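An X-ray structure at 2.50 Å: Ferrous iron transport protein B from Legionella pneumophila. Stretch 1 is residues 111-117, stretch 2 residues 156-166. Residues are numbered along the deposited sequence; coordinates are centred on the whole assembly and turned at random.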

# COMPACT_ATOMS: atom_id res chain seq x y z
N LYS A 111 -8.04 5.70 0.83
CA LYS A 111 -7.34 6.90 0.49
C LYS A 111 -6.88 6.65 -0.94
O LYS A 111 -6.63 5.48 -1.29
CB LYS A 111 -6.13 7.07 1.44
CG LYS A 111 -5.97 8.47 2.06
CD LYS A 111 -6.37 8.51 3.52
CE LYS A 111 -6.36 9.94 4.05
NZ LYS A 111 -6.59 10.94 2.96
N PRO A 112 -6.73 7.70 -1.77
CA PRO A 112 -6.23 7.61 -3.16
C PRO A 112 -4.86 6.96 -3.32
O PRO A 112 -3.94 7.30 -2.58
CB PRO A 112 -6.09 9.07 -3.61
CG PRO A 112 -7.06 9.84 -2.74
CD PRO A 112 -7.11 9.07 -1.41
N VAL A 113 -4.71 6.05 -4.28
CA VAL A 113 -3.44 5.42 -4.56
C VAL A 113 -3.20 5.49 -6.04
O VAL A 113 -4.13 5.37 -6.82
CB VAL A 113 -3.36 3.92 -4.13
CG1 VAL A 113 -1.97 3.35 -4.34
CG2 VAL A 113 -3.76 3.76 -2.68
N VAL A 114 -1.94 5.71 -6.40
CA VAL A 114 -1.44 5.65 -7.76
C VAL A 114 -0.28 4.63 -7.66
O VAL A 114 0.46 4.65 -6.68
CB VAL A 114 -0.92 7.04 -8.20
CG1 VAL A 114 0.05 7.56 -7.17
CG2 VAL A 114 -0.23 6.97 -9.55
N VAL A 115 -0.15 3.73 -8.64
CA VAL A 115 0.94 2.76 -8.64
C VAL A 115 2.01 3.23 -9.59
O VAL A 115 1.72 3.65 -10.71
CB VAL A 115 0.46 1.39 -9.04
CG1 VAL A 115 1.64 0.45 -9.20
CG2 VAL A 115 -0.46 0.88 -8.01
N ALA A 116 3.25 3.23 -9.09
CA ALA A 116 4.47 3.54 -9.87
C ALA A 116 5.14 2.20 -10.12
O ALA A 116 5.60 1.58 -9.18
CB ALA A 116 5.41 4.41 -9.08
N LEU A 117 5.15 1.74 -11.37
CA LEU A 117 5.54 0.36 -11.70
C LEU A 117 6.96 0.48 -12.17
O LEU A 117 7.22 0.84 -13.30
CB LEU A 117 4.62 -0.19 -12.78
CG LEU A 117 4.24 -1.67 -12.92
CD1 LEU A 117 4.27 -1.96 -14.40
CD2 LEU A 117 5.12 -2.63 -12.13
N ALA A 156 4.92 11.64 -16.19
CA ALA A 156 3.58 11.09 -16.26
C ALA A 156 3.04 10.71 -14.88
O ALA A 156 1.85 10.84 -14.60
CB ALA A 156 3.59 9.87 -17.17
N LEU A 157 3.93 10.20 -14.03
CA LEU A 157 3.61 9.89 -12.62
C LEU A 157 3.31 11.18 -11.87
O LEU A 157 2.43 11.21 -11.03
CB LEU A 157 4.77 9.18 -11.95
CG LEU A 157 4.57 8.90 -10.48
CD1 LEU A 157 3.65 7.73 -10.33
CD2 LEU A 157 5.92 8.64 -9.79
N GLN A 158 4.05 12.23 -12.20
CA GLN A 158 3.79 13.56 -11.66
C GLN A 158 2.42 13.96 -12.12
O GLN A 158 1.61 14.33 -11.33
CB GLN A 158 4.83 14.56 -12.15
CG GLN A 158 6.22 14.49 -11.45
CD GLN A 158 7.29 15.32 -12.20
OE1 GLN A 158 7.05 15.79 -13.31
NE2 GLN A 158 8.45 15.51 -11.60
N GLN A 159 2.16 13.88 -13.41
CA GLN A 159 0.87 14.30 -13.95
C GLN A 159 -0.27 13.55 -13.24
O GLN A 159 -1.19 14.15 -12.70
CB GLN A 159 0.83 14.07 -15.45
CG GLN A 159 0.23 15.24 -16.19
CD GLN A 159 1.02 16.51 -15.97
OE1 GLN A 159 2.26 16.47 -15.92
NE2 GLN A 159 0.32 17.63 -15.79
N SER A 160 -0.17 12.22 -13.19
CA SER A 160 -1.14 11.40 -12.50
C SER A 160 -1.34 11.78 -11.01
O SER A 160 -2.39 11.48 -10.44
CB SER A 160 -0.69 9.96 -12.60
OG SER A 160 -1.72 9.08 -12.24
N LEU A 161 -0.35 12.42 -10.38
CA LEU A 161 -0.53 12.91 -9.01
C LEU A 161 -1.57 13.97 -8.84
O LEU A 161 -2.26 13.97 -7.85
CB LEU A 161 0.74 13.53 -8.50
CG LEU A 161 1.67 12.53 -7.89
CD1 LEU A 161 2.72 13.36 -7.23
CD2 LEU A 161 0.92 11.64 -6.90
N LEU A 162 -1.64 14.89 -9.78
CA LEU A 162 -2.64 15.94 -9.75
C LEU A 162 -4.08 15.43 -9.88
O LEU A 162 -5.01 16.11 -9.49
CB LEU A 162 -2.37 16.95 -10.87
CG LEU A 162 -1.13 17.81 -10.71
CD1 LEU A 162 -0.95 18.65 -11.96
CD2 LEU A 162 -1.24 18.68 -9.48
N HIS A 163 -4.27 14.25 -10.46
CA HIS A 163 -5.62 13.68 -10.63
C HIS A 163 -5.79 12.43 -9.76
O HIS A 163 -6.54 11.52 -10.11
CB HIS A 163 -5.88 13.36 -12.11
CG HIS A 163 -5.29 14.35 -13.06
ND1 HIS A 163 -5.63 15.69 -13.05
CD2 HIS A 163 -4.37 14.21 -14.05
CE1 HIS A 163 -4.96 16.32 -14.00
NE2 HIS A 163 -4.19 15.45 -14.61
N CYS A 164 -5.09 12.39 -8.63
CA CYS A 164 -5.18 11.28 -7.71
C CYS A 164 -6.00 11.72 -6.53
O CYS A 164 -5.46 11.93 -5.43
CB CYS A 164 -3.80 10.84 -7.26
SG CYS A 164 -3.81 9.33 -6.26
N SER A 165 -7.30 11.89 -6.77
CA SER A 165 -8.26 12.28 -5.73
C SER A 165 -9.43 11.28 -5.50
O SER A 165 -10.19 11.43 -4.54
CB SER A 165 -8.81 13.68 -6.01
OG SER A 165 -9.76 13.68 -7.07
N GLN A 166 -9.59 10.28 -6.36
CA GLN A 166 -10.63 9.26 -6.16
C GLN A 166 -10.09 8.13 -5.30
O GLN A 166 -8.97 7.68 -5.52
CB GLN A 166 -11.09 8.68 -7.49
CG GLN A 166 -12.39 9.26 -8.03
CD GLN A 166 -12.92 8.42 -9.17
OE1 GLN A 166 -12.14 7.92 -9.99
NE2 GLN A 166 -14.23 8.24 -9.22

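Val114 sits at the centre of this contact, a strand residue packed against a helix that runs almost antiparallel to it, at 175°, with 9.4 Å between the axes. Its CA-to-CB bond points toward the helix, and beta branching lets one short side chain serve several neighbours. CG2 of Val114 lies 4.0 Å from CD1 of Leu157 and 3.7 Å from OG of Ser160, while CG1 of Val114 reaches CD2 of Leu161 at 4.2 Å. Leu161 starts out pointing away and Leu157 sideways, yet the ends of both come nearer, so leucine length makes up for an indirect start.

Pro112, just before the strand, also points toward the second stretch and meets the loop that follows the helix. CB of Pro112 is 3.4 Å from O of Cys164 and 3.5 Å from SG of Cys164; CA of Pro112 is 3.6 Å from O of Gln166. Cys164 touches both Pro112 and Val114, since its SG also lies 4.2 Å from CB of Val114.

The alternation of the strand sets the pattern: Val113 and Val115 point away, leaving Val114 to face the helix. Ala116, set sideways, still brings its CB within 4.0 Å of CD1 of Leu157. No hydrogen bond crosses the contact; it is made by packing, mostly of apolar side chains, with a few carbons resting against oxygens.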